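Local coordinates for Alr1585 protein (Nostoc sp., PDB 5C2I), which is a haem-containing DyP-type (dye-decolorizing) peroxidase, which probably uses hydrogen peroxide to oxidise dyes and related organic substrates, at residues 8-13 against 229-234; 53-58 against 103-108; 60-65 against 462-467; 221-226 against 311-316. The protein carries 1 engineered substitution. All blocks are in the same frame, centred on the assembly; numbering follows the deposited sequence.

Interaction 1: 8-13 against 229-234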
# COMPACT_ATOMS: atom_id res chain seq x y z
N LYS A 8 -19.30 23.20 -36.38
CA LYS A 8 -19.51 21.94 -37.08
C LYS A 8 -18.24 21.19 -37.39
O LYS A 8 -18.31 20.05 -37.82
CB LYS A 8 -20.28 22.17 -38.39
CG LYS A 8 -21.75 22.44 -38.16
CD LYS A 8 -22.52 22.61 -39.45
CE LYS A 8 -23.92 23.15 -39.23
NZ LYS A 8 -24.90 22.07 -38.96
N ASN A 9 -17.08 21.82 -37.21
CA ASN A 9 -15.80 21.22 -37.59
C ASN A 9 -14.71 21.41 -36.54
O ASN A 9 -14.21 22.53 -36.37
CB ASN A 9 -15.25 21.86 -38.87
CG ASN A 9 -16.17 21.68 -40.05
OD1 ASN A 9 -16.22 20.61 -40.63
ND2 ASN A 9 -16.92 22.71 -40.39
N LEU A 10 -14.32 20.33 -35.89
CA LEU A 10 -13.26 20.41 -34.88
C LEU A 10 -11.92 20.60 -35.60
O LEU A 10 -11.68 19.97 -36.62
CB LEU A 10 -13.24 19.12 -34.06
CG LEU A 10 -12.48 19.17 -32.73
CD1 LEU A 10 -13.26 20.05 -31.72
CD2 LEU A 10 -12.24 17.78 -32.19
N PRO A 11 -11.05 21.46 -35.07
CA PRO A 11 -9.70 21.44 -35.62
C PRO A 11 -9.03 20.04 -35.55
O PRO A 11 -9.38 19.19 -34.71
CB PRO A 11 -8.94 22.44 -34.74
CG PRO A 11 -9.96 23.24 -34.03
CD PRO A 11 -11.18 22.37 -33.91
N GLU A 12 -8.08 19.81 -36.45
CA GLU A 12 -7.45 18.50 -36.59
C GLU A 12 -6.88 17.95 -35.29
O GLU A 12 -6.90 16.76 -35.06
CB GLU A 12 -6.33 18.61 -37.64
CG GLU A 12 -5.61 17.31 -37.94
CD GLU A 12 -6.53 16.24 -38.50
OE1 GLU A 12 -7.64 16.55 -39.00
OE2 GLU A 12 -6.09 15.07 -38.49
N ASP A 13 -6.32 18.82 -34.46
CA ASP A 13 -5.74 18.39 -33.18
C ASP A 13 -6.61 18.71 -31.99
O ASP A 13 -6.16 18.61 -30.84
CB ASP A 13 -4.34 19.01 -32.96
CG ASP A 13 -3.35 18.47 -33.91
OD1 ASP A 13 -3.54 17.38 -34.45
OD2 ASP A 13 -2.37 19.18 -34.18
N ASP A 229 -12.15 7.32 -35.94
CA ASP A 229 -11.89 8.71 -35.55
C ASP A 229 -12.77 9.11 -34.36
O ASP A 229 -13.96 9.32 -34.53
CB ASP A 229 -12.16 9.63 -36.75
CG ASP A 229 -11.87 11.10 -36.47
OD1 ASP A 229 -11.47 11.44 -35.32
OD2 ASP A 229 -12.03 11.89 -37.42
N PRO A 230 -12.19 9.26 -33.15
CA PRO A 230 -12.98 9.62 -31.98
C PRO A 230 -13.30 11.12 -31.81
O PRO A 230 -14.07 11.49 -30.95
CB PRO A 230 -12.07 9.21 -30.83
CG PRO A 230 -10.72 9.56 -31.35
CD PRO A 230 -10.75 9.12 -32.81
N LYS A 231 -12.73 11.97 -32.65
CA LYS A 231 -13.05 13.37 -32.59
C LYS A 231 -14.51 13.62 -32.90
O LYS A 231 -15.16 12.85 -33.61
CB LYS A 231 -12.20 14.16 -33.61
CG LYS A 231 -10.73 14.17 -33.24
CD LYS A 231 -9.87 15.06 -34.13
CE LYS A 231 -9.56 14.74 -35.56
NZ LYS A 231 -9.56 13.32 -35.89
N ALA A 232 -15.04 14.69 -32.35
CA ALA A 232 -16.43 15.10 -32.61
C ALA A 232 -16.50 16.62 -32.71
O ALA A 232 -15.68 17.32 -32.09
CB ALA A 232 -17.34 14.61 -31.51
N PRO A 233 -17.46 17.14 -33.50
CA PRO A 233 -17.59 18.59 -33.62
C PRO A 233 -18.19 19.16 -32.36
O PRO A 233 -18.95 18.48 -31.67
CB PRO A 233 -18.53 18.76 -34.81
CG PRO A 233 -19.35 17.53 -34.82
CD PRO A 233 -18.46 16.43 -34.29
N LEU A 234 -17.91 20.42 -32.09
CA LEU A 234 -18.46 21.08 -30.92
C LEU A 234 -19.98 21.08 -30.88
O LEU A 234 -20.54 21.00 -29.80
CB LEU A 234 -17.92 22.50 -30.74
CG LEU A 234 -16.45 22.60 -30.31
CD1 LEU A 234 -16.08 24.08 -30.30
CD2 LEU A 234 -16.22 22.00 -28.95

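Interaction 2: 53-58 against 103-108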
# COMPACT_ATOMS: atom_id res chain seq x y z
N GLU A 53 -41.30 31.01 -2.86
CA GLU A 53 -41.37 32.45 -2.63
C GLU A 53 -40.03 33.05 -2.22
O GLU A 53 -40.01 34.10 -1.63
CB GLU A 53 -42.40 32.79 -1.54
CG GLU A 53 -43.70 32.00 -1.63
CD GLU A 53 -44.64 32.55 -2.67
OE1 GLU A 53 -45.00 33.76 -2.53
OE2 GLU A 53 -45.07 31.77 -3.57
N GLN A 54 -38.93 32.42 -2.60
CA GLN A 54 -37.60 32.95 -2.27
C GLN A 54 -36.74 33.19 -3.49
O GLN A 54 -35.51 33.07 -3.44
CB GLN A 54 -36.90 32.00 -1.31
CG GLN A 54 -37.78 31.70 -0.10
CD GLN A 54 -37.03 31.82 1.18
OE1 GLN A 54 -36.53 32.89 1.52
NE2 GLN A 54 -36.96 30.73 1.92
N VAL A 55 -37.37 33.59 -4.58
CA VAL A 55 -36.69 33.66 -5.87
C VAL A 55 -35.49 34.60 -5.81
O VAL A 55 -34.40 34.24 -6.24
CB VAL A 55 -37.63 34.10 -7.01
CG1 VAL A 55 -36.85 34.18 -8.31
CG2 VAL A 55 -38.80 33.12 -7.13
N GLU A 56 -35.68 35.78 -5.25
CA GLU A 56 -34.59 36.77 -5.27
C GLU A 56 -33.38 36.30 -4.46
O GLU A 56 -32.24 36.38 -4.95
CB GLU A 56 -35.09 38.15 -4.78
CG GLU A 56 -34.04 39.24 -4.55
CD GLU A 56 -33.34 39.79 -5.80
OE1 GLU A 56 -33.99 39.90 -6.88
OE2 GLU A 56 -32.10 40.15 -5.70
N VAL A 57 -33.58 35.77 -3.27
CA VAL A 57 -32.41 35.28 -2.49
C VAL A 57 -31.81 34.01 -3.08
O VAL A 57 -30.58 33.77 -2.97
CB VAL A 57 -32.72 35.11 -0.98
CG1 VAL A 57 -33.05 36.46 -0.36
CG2 VAL A 57 -33.83 34.12 -0.72
N VAL A 58 -32.62 33.21 -3.76
CA VAL A 58 -32.07 32.08 -4.51
C VAL A 58 -31.16 32.56 -5.62
O VAL A 58 -30.04 32.05 -5.80
CB VAL A 58 -33.18 31.18 -5.10
CG1 VAL A 58 -32.63 30.22 -6.16
CG2 VAL A 58 -33.84 30.40 -3.98
N TYR A 103 -35.68 26.46 -14.08
CA TYR A 103 -35.87 27.68 -14.87
C TYR A 103 -37.20 28.33 -14.58
O TYR A 103 -37.28 29.55 -14.44
CB TYR A 103 -35.74 27.39 -16.38
CG TYR A 103 -34.29 27.46 -16.91
CD1 TYR A 103 -33.76 28.68 -17.36
CD2 TYR A 103 -33.50 26.32 -17.00
CE1 TYR A 103 -32.46 28.73 -17.88
CE2 TYR A 103 -32.19 26.38 -17.48
CZ TYR A 103 -31.68 27.59 -17.92
OH TYR A 103 -30.38 27.64 -18.38
N GLU A 104 -38.24 27.52 -14.45
CA GLU A 104 -39.57 28.06 -14.13
C GLU A 104 -39.58 28.71 -12.75
O GLU A 104 -40.15 29.78 -12.59
CB GLU A 104 -40.64 27.00 -14.27
CG GLU A 104 -40.88 26.59 -15.70
CD GLU A 104 -42.00 25.53 -15.76
OE1 GLU A 104 -41.90 24.46 -15.15
OE2 GLU A 104 -43.01 25.78 -16.38
N TYR A 105 -38.98 28.02 -11.77
CA TYR A 105 -38.86 28.57 -10.42
C TYR A 105 -38.18 29.95 -10.45
O TYR A 105 -38.62 30.87 -9.76
CB TYR A 105 -38.06 27.62 -9.50
CG TYR A 105 -37.84 28.27 -8.17
CD1 TYR A 105 -36.75 29.11 -7.97
CD2 TYR A 105 -38.73 28.09 -7.13
CE1 TYR A 105 -36.58 29.76 -6.75
CE2 TYR A 105 -38.57 28.72 -5.91
CZ TYR A 105 -37.49 29.56 -5.73
OH TYR A 105 -37.33 30.21 -4.50
N LEU A 106 -37.16 30.08 -11.29
CA LEU A 106 -36.41 31.30 -11.44
C LEU A 106 -37.11 32.38 -12.28
O LEU A 106 -36.55 33.44 -12.51
CB LEU A 106 -35.02 30.98 -12.02
CG LEU A 106 -34.13 30.18 -11.07
CD1 LEU A 106 -32.89 29.71 -11.82
CD2 LEU A 106 -33.77 30.96 -9.82
N GLU A 107 -38.36 32.14 -12.68
CA GLU A 107 -39.17 33.13 -13.41
C GLU A 107 -38.50 33.58 -14.70
O GLU A 107 -38.61 34.74 -15.12
CB GLU A 107 -39.56 34.31 -12.51
CG GLU A 107 -40.24 33.88 -11.23
CD GLU A 107 -40.57 35.01 -10.27
OE1 GLU A 107 -39.99 36.11 -10.38
OE2 GLU A 107 -41.41 34.77 -9.41
N ILE A 108 -37.89 32.62 -15.38
CA ILE A 108 -37.38 32.82 -16.74
C ILE A 108 -38.52 32.50 -17.73
O ILE A 108 -39.12 31.41 -17.69
CB ILE A 108 -36.18 31.89 -17.00
CG1 ILE A 108 -35.05 32.13 -15.98
CG2 ILE A 108 -35.69 32.03 -18.43
CD1 ILE A 108 -34.50 33.54 -15.94

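Interaction 3: 60-65 against 462-467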
# COMPACT_ATOMS: atom_id res chain seq x y z
N GLN A 60 -29.53 35.36 -5.72
CA GLN A 60 -28.31 35.86 -5.10
C GLN A 60 -27.37 34.71 -4.73
O GLN A 60 -26.14 34.83 -4.90
CB GLN A 60 -28.63 36.70 -3.86
CG GLN A 60 -29.38 38.01 -4.15
CD GLN A 60 -30.03 38.62 -2.91
OE1 GLN A 60 -29.76 38.23 -1.78
NE2 GLN A 60 -30.89 39.61 -3.13
N TRP A 61 -27.92 33.63 -4.20
CA TRP A 61 -27.10 32.46 -3.85
C TRP A 61 -26.43 31.85 -5.09
O TRP A 61 -25.22 31.56 -5.10
CB TRP A 61 -27.90 31.39 -3.09
CG TRP A 61 -26.99 30.30 -2.73
CD1 TRP A 61 -26.17 30.26 -1.62
CD2 TRP A 61 -26.65 29.18 -3.53
NE1 TRP A 61 -25.38 29.15 -1.68
CE2 TRP A 61 -25.63 28.48 -2.85
CE3 TRP A 61 -27.10 28.69 -4.75
CZ2 TRP A 61 -25.05 27.31 -3.36
CZ3 TRP A 61 -26.53 27.52 -5.27
CH2 TRP A 61 -25.50 26.85 -4.56
N ILE A 62 -27.20 31.62 -6.15
CA ILE A 62 -26.65 31.06 -7.38
C ILE A 62 -25.53 31.95 -7.91
O ILE A 62 -24.48 31.47 -8.34
CB ILE A 62 -27.76 30.88 -8.45
CG1 ILE A 62 -28.74 29.79 -8.00
CG2 ILE A 62 -27.16 30.50 -9.80
CD1 ILE A 62 -29.99 29.72 -8.85
N GLN A 63 -25.79 33.26 -7.92
CA GLN A 63 -24.80 34.23 -8.35
C GLN A 63 -23.50 34.07 -7.55
O GLN A 63 -22.39 34.05 -8.14
CB GLN A 63 -25.37 35.64 -8.22
CG GLN A 63 -24.40 36.74 -8.60
CD GLN A 63 -24.94 38.15 -8.32
OE1 GLN A 63 -25.43 38.46 -7.20
NE2 GLN A 63 -24.83 39.00 -9.28
N SER A 64 -23.61 33.97 -6.23
CA SER A 64 -22.42 33.87 -5.37
C SER A 64 -21.70 32.56 -5.65
O SER A 64 -20.48 32.53 -5.70
CB SER A 64 -22.73 33.98 -3.87
OG SER A 64 -23.36 32.75 -3.45
N PHE A 65 -22.46 31.49 -5.86
CA PHE A 65 -21.85 30.20 -6.20
C PHE A 65 -21.12 30.22 -7.53
O PHE A 65 -20.00 29.70 -7.64
CB PHE A 65 -22.91 29.09 -6.22
CG PHE A 65 -22.32 27.72 -6.36
CD1 PHE A 65 -21.72 27.10 -5.28
CD2 PHE A 65 -22.39 27.06 -7.54
CE1 PHE A 65 -21.15 25.82 -5.40
CE2 PHE A 65 -21.87 25.77 -7.66
CZ PHE A 65 -21.21 25.16 -6.59
N SER A 462 -21.64 33.29 -17.26
CA SER A 462 -22.13 34.68 -17.25
C SER A 462 -23.61 34.74 -16.93
O SER A 462 -24.05 35.62 -16.16
CB SER A 462 -21.81 35.42 -18.57
OG SER A 462 -22.41 34.77 -19.70
N PHE A 463 -24.40 33.82 -17.46
CA PHE A 463 -25.81 33.76 -17.11
C PHE A 463 -25.98 33.65 -15.59
O PHE A 463 -26.77 34.42 -14.97
CB PHE A 463 -26.52 32.63 -17.79
CG PHE A 463 -27.86 32.31 -17.23
CD1 PHE A 463 -28.96 33.12 -17.49
CD2 PHE A 463 -28.08 31.16 -16.50
CE1 PHE A 463 -30.23 32.83 -17.01
CE2 PHE A 463 -29.37 30.84 -16.00
CZ PHE A 463 -30.44 31.68 -16.24
N LEU A 464 -25.25 32.73 -14.99
CA LEU A 464 -25.37 32.47 -13.58
C LEU A 464 -24.86 33.63 -12.72
O LEU A 464 -25.44 33.94 -11.67
CB LEU A 464 -24.66 31.16 -13.23
CG LEU A 464 -25.20 29.89 -13.92
CD1 LEU A 464 -24.29 28.72 -13.70
CD2 LEU A 464 -26.61 29.61 -13.42
N LYS A 465 -23.78 34.26 -13.15
CA LYS A 465 -23.20 35.35 -12.40
C LYS A 465 -24.05 36.63 -12.39
O LYS A 465 -23.79 37.49 -11.56
CB LYS A 465 -21.83 35.72 -12.96
CG LYS A 465 -20.72 34.73 -12.67
CD LYS A 465 -19.40 35.38 -13.06
CE LYS A 465 -18.23 34.47 -12.79
NZ LYS A 465 -16.96 35.19 -13.09
N THR A 466 -24.99 36.78 -13.32
CA THR A 466 -25.77 38.01 -13.44
C THR A 466 -27.26 37.75 -13.21
O THR A 466 -28.11 38.54 -13.57
CB THR A 466 -25.56 38.67 -14.81
OG1 THR A 466 -25.94 37.77 -15.85
CG2 THR A 466 -24.11 39.06 -15.01
N LEU A 467 -27.56 36.61 -12.62
CA LEU A 467 -28.93 36.23 -12.36
C LEU A 467 -29.63 37.16 -11.33
O LEU A 467 -30.81 37.45 -11.49
CB LEU A 467 -28.91 34.78 -11.91
CG LEU A 467 -30.13 33.91 -12.01
CD1 LEU A 467 -30.79 33.91 -13.36
CD2 LEU A 467 -29.68 32.51 -11.62

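Interaction 4: 221-226 against 311-316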
# COMPACT_ATOMS: atom_id res chain seq x y z
N ASN A 221 -1.84 6.62 -29.02
CA ASN A 221 -2.16 5.27 -28.49
C ASN A 221 -3.13 4.45 -29.30
O ASN A 221 -3.40 3.32 -28.98
CB ASN A 221 -2.63 5.39 -27.04
CG ASN A 221 -1.49 5.83 -26.12
OD1 ASN A 221 -0.46 5.16 -26.05
ND2 ASN A 221 -1.62 6.98 -25.52
N ASN A 222 -3.64 5.04 -30.38
CA ASN A 222 -4.57 4.37 -31.27
C ASN A 222 -4.19 4.45 -32.72
O ASN A 222 -5.08 4.59 -33.58
CB ASN A 222 -6.00 4.84 -31.02
CG ASN A 222 -6.55 4.34 -29.71
OD1 ASN A 222 -6.90 3.17 -29.61
ND2 ASN A 222 -6.56 5.16 -28.69
N CYS A 223 -2.89 4.30 -33.00
CA CYS A 223 -2.43 4.02 -34.35
C CYS A 223 -2.85 5.12 -35.32
O CYS A 223 -3.25 4.83 -36.45
CB CYS A 223 -2.98 2.67 -34.84
SG CYS A 223 -2.80 1.31 -33.62
N ASP A 224 -2.73 6.37 -34.88
CA ASP A 224 -3.12 7.52 -35.69
C ASP A 224 -4.62 7.51 -36.12
O ASP A 224 -4.96 8.06 -37.17
CB ASP A 224 -2.25 7.59 -36.92
CG ASP A 224 -2.19 9.00 -37.56
OD1 ASP A 224 -2.36 10.03 -36.88
OD2 ASP A 224 -1.97 9.03 -38.79
N PHE A 225 -5.45 6.88 -35.33
CA PHE A 225 -6.94 6.77 -35.59
C PHE A 225 -7.23 6.08 -36.91
O PHE A 225 -8.19 6.42 -37.57
CB PHE A 225 -7.59 8.19 -35.64
CG PHE A 225 -7.47 8.99 -34.38
CD1 PHE A 225 -7.47 8.41 -33.12
CD2 PHE A 225 -7.41 10.39 -34.46
CE1 PHE A 225 -7.36 9.21 -31.98
CE2 PHE A 225 -7.30 11.18 -33.33
CZ PHE A 225 -7.30 10.58 -32.08
N ASP A 226 -6.39 5.15 -37.34
CA ASP A 226 -6.57 4.58 -38.68
C ASP A 226 -7.80 3.67 -38.84
O ASP A 226 -8.18 3.39 -39.98
CB ASP A 226 -5.29 3.97 -39.24
CG ASP A 226 -4.79 2.75 -38.53
OD1 ASP A 226 -5.47 2.12 -37.74
OD2 ASP A 226 -3.62 2.41 -38.83
N THR A 311 -7.02 -0.72 -26.29
CA THR A 311 -7.16 -0.09 -27.58
C THR A 311 -8.61 0.37 -27.84
O THR A 311 -9.55 -0.27 -27.39
CB THR A 311 -6.68 -1.02 -28.72
OG1 THR A 311 -6.50 -0.24 -29.90
CG2 THR A 311 -7.64 -2.15 -29.00
N ASN A 312 -8.73 1.48 -28.58
CA ASN A 312 -10.00 1.92 -29.17
C ASN A 312 -9.98 1.97 -30.67
O ASN A 312 -10.93 2.48 -31.31
CB ASN A 312 -10.43 3.27 -28.59
CG ASN A 312 -11.94 3.46 -28.69
OD1 ASN A 312 -12.71 2.52 -28.51
ND2 ASN A 312 -12.35 4.65 -29.03
N ASN A 313 -8.89 1.41 -31.24
CA ASN A 313 -8.68 1.58 -32.63
C ASN A 313 -9.26 0.39 -33.37
O ASN A 313 -8.54 -0.50 -33.78
CB ASN A 313 -7.21 1.74 -32.97
CG ASN A 313 -7.01 2.08 -34.42
OD1 ASN A 313 -7.67 3.01 -34.94
ND2 ASN A 313 -6.07 1.39 -35.09
N PHE A 314 -10.57 0.41 -33.56
CA PHE A 314 -11.17 -0.63 -34.31
C PHE A 314 -12.48 -0.19 -34.86
O PHE A 314 -13.06 0.83 -34.42
CB PHE A 314 -11.36 -1.88 -33.45
CG PHE A 314 -12.32 -1.71 -32.30
CD1 PHE A 314 -11.90 -1.19 -31.10
CD2 PHE A 314 -13.67 -2.02 -32.45
CE1 PHE A 314 -12.80 -0.99 -30.06
CE2 PHE A 314 -14.55 -1.83 -31.42
CZ PHE A 314 -14.13 -1.31 -30.20
N ASN A 315 -12.93 -0.96 -35.82
CA ASN A 315 -14.29 -0.82 -36.28
C ASN A 315 -14.76 -2.26 -36.47
O ASN A 315 -14.07 -3.21 -36.09
CB ASN A 315 -14.36 0.07 -37.52
CG ASN A 315 -13.48 -0.43 -38.65
OD1 ASN A 315 -13.52 -1.59 -38.98
ND2 ASN A 315 -12.63 0.43 -39.19
N TYR A 316 -15.92 -2.44 -37.06
CA TYR A 316 -16.41 -3.80 -37.21
C TYR A 316 -16.33 -4.29 -38.68
O TYR A 316 -16.96 -5.30 -39.06
CB TYR A 316 -17.83 -3.85 -36.69
CG TYR A 316 -17.93 -3.49 -35.22
CD1 TYR A 316 -17.34 -4.29 -34.25
CD2 TYR A 316 -18.64 -2.37 -34.79
CE1 TYR A 316 -17.44 -3.98 -32.90
CE2 TYR A 316 -18.73 -2.03 -33.42
CZ TYR A 316 -18.12 -2.82 -32.50
OH TYR A 316 -18.21 -2.49 -31.15
O HOH W 1 -4.05 0.74 -29.63

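Interaction 1: 8-13 against 229-234
Leu10 lays its side chain over the carbonyl of Ala232, with CD2 closest at 3.5 Å from Ala232 O. Leu10 CG, anti to the backbone N (chi1 -163°), lies 3.8 Å from Ala232 O. Of the two methyls, Leu10 CD2 lies 3.9 Å from Lys231 CB, while CD1 approaches Leu234 CG more loosely at 4.3 Å. Ala232 O is thereby buried under hydrocarbon and has no polar partner in the model. Pro233 extends the packing, its CB touching Lys8 O at 3.3 Å.

At the other end, the aliphatic part of Lys231 passes Leu10 and runs on to the backbone of Glu12, where Lys231 CE is 3.4 Å from Glu12 O. Bends at chi3 and chi4 then turn the ammonium back on its own segment, and Lys231 NZ forms a salt bridge of 2.7 Å with Asp229 OD1. The same oxygen accepts the backbone N of Lys231 in an Asx turn, the two donors coming from opposite faces of the carboxylate. This double grip fixes the bent lysine that Leu10 packs against.

The contact lays the loop that follows helix 4-8 on the loop between helix 212-221 and strand 239-240. Helix 212-221 flanks both: Val215 touches Lys231, and Arg219 packs on Glu12 and forms a salt bridge with Asp13.

Interaction 2: 53-58 against 103-108
Tyr105 meets the first turn of helix 55-68 with the outer half of its ring, which CG, anti to the backbone N (chi1 175°), starts off toward that helix. Val55 CG2 lies over one face, 4.0 Å from Tyr105 CE1, and Val58 CG2 approaches obliquely to within 3.5 Å of Tyr105 OH. The phenol oxygen also comes up against the backbone of Gln54. Leu106 CD2 sits in plane at the ring edge and is touched by Val58 CG1 at 3.9 Å, the side chains of Val58 and Leu106 crossing at about a right angle. Val55 CG2 also packs against the backbone carbonyl of Tyr105. On the carboxylate of Glu107, OE2 is 3.8 Å from Val55 CG2.

In the next shell the Tyr105 hydroxyl is hydrogen-bonded to Lys51 O, and Phe50 and His149 stand around the ring. An alanine in place of Tyr105 would probably open a gap beside Val55 and Val58 and leave the Lys51 carbonyl without its hydroxyl mate.

Both backbones are at helix ends. Gln54 occupies the N-cap position of helix 55-68, and Glu107, with positive phi, closes helix 100-105 in a Schellman motif, Ile108 N reaching Tyr103 O at 3.3 Å. The start of one helix thus packs on the end of the other, while Ile176 of helix 159-176 touches Val58 and Leu98 of strand 93-98 touches Leu106.

Interaction 3: 60-65 against 462-467
Gln63 and Ile62, neighbours on helix 55-68, meet the C-terminal end of the chain in different ways: one stretches across to a backbone carbonyl, the other rests one methyl against two leucines. Gln63 leaves its helix with CG anti to the backbone N (chi1 178°) and stays extended beyond it, passing alongside the backbone of Lys465. Its amide NE2 donates to Lys465 O at 2.9 Å with an N-H...O angle of 158°, and that oxygen lies nearly in the amide plane. The methylene packs on the same atom, with Gln63 CG only 3.1 Å from Lys465 O. Closer to the helix axis, Gln63 CA makes a CA-H...O contact of 3.4 Å with Leu464 O, so that two successive carbonyls lean on one glutamine.

Ile62 turns its CG2 branch methyl to the leucines, crossing both side chains obliquely. Ile62 CG2 is 3.8 Å from Leu464 CD2, and at 3.7 Å it meets Leu467 CD2, which also touches the terminal methyl CD1 of Ile62. The two carbonyls that meet Gln63 belong to the last turn of helix 461-465, which Thr466 leaves; its OG1 turns back to bond Ser462 O at 2.9 Å.

The contact clamps the chain's C-terminal helix onto helix 55-68 of the DyP dimeric alpha+beta barrel domain. Phe96 of strand 93-98 touches both Ile62 and Leu464, and Trp61 carries helix 55-68 onto helix 159-176.

Interaction 4: 221-226 against 311-316
The amide of Asn313 and the carboxylate of Asp226 are joined by a nearly straight hydrogen bond (176°), Asn313 ND2 to Asp226 OD1 at 2.8 Å. Asp226 OD1 lies nearly in the amide plane of Asn313 and is met on its syn side, though tilted 29° out of the carboxylate plane; the two planes are 35° apart. Over one face of the amide sits Asn222 O, 3.3 Å from Asn313 CG, and on that same face Cys223 CB covers Asn313 ND2 at 3.4 Å. Asn313 OD1 accepts from Lys227 N.

This is a loop-to-loop contact beside the haem, built on an ST turn in which Thr311 OG1 accepts from Asn313 N; Asn313 itself centres an inverse gamma turn. An alanine in place of Asn313 would probably leave Asp226 OD1 and Lys227 N without their amide mates and set the Asp226 carboxylate free to turn.

Asn222 makes the second link: its OD1 accepts from Asn312 N at 2.7 Å, and its ND2 is held by Glu218 O. Asn312 is thus fixed through its backbone, while its side chain, bonded to Arg337, lies about 5 Å from the haem. Cys223 forms a disulfide with Cys223 of the second subunit, which puts this loop at an interface between subunits. A water closes the contact, donating to Asn221 O at 2.7 Å and hydrogen-bonded to Thr311 OG1 at 2.7 Å.

How the interactions relate
The four contacts form two touching pairs. Interactions 2 and 3 share helix 55-68, their centres 12 Å apart, and are joined by packing of Tyr103 on Phe463 and of Leu106 on Ile62 and Leu467. Interactions 1 and 4 lie nearer the haem, with centres 16 Å apart. Phe225 bridges them, its CD1 3.4 Å from Pro230 CD and its ring beside the ammonium of Lys231. Of this pair, 221-226 against 311-316 is closer to the cofactor, whereas in interaction 1 the Ala232 side chain stays about 11 Å away. Interaction 4 stands on the opposite side of the chain's centre from interactions 2 and 3, its centre 48 Å from that of interaction 2.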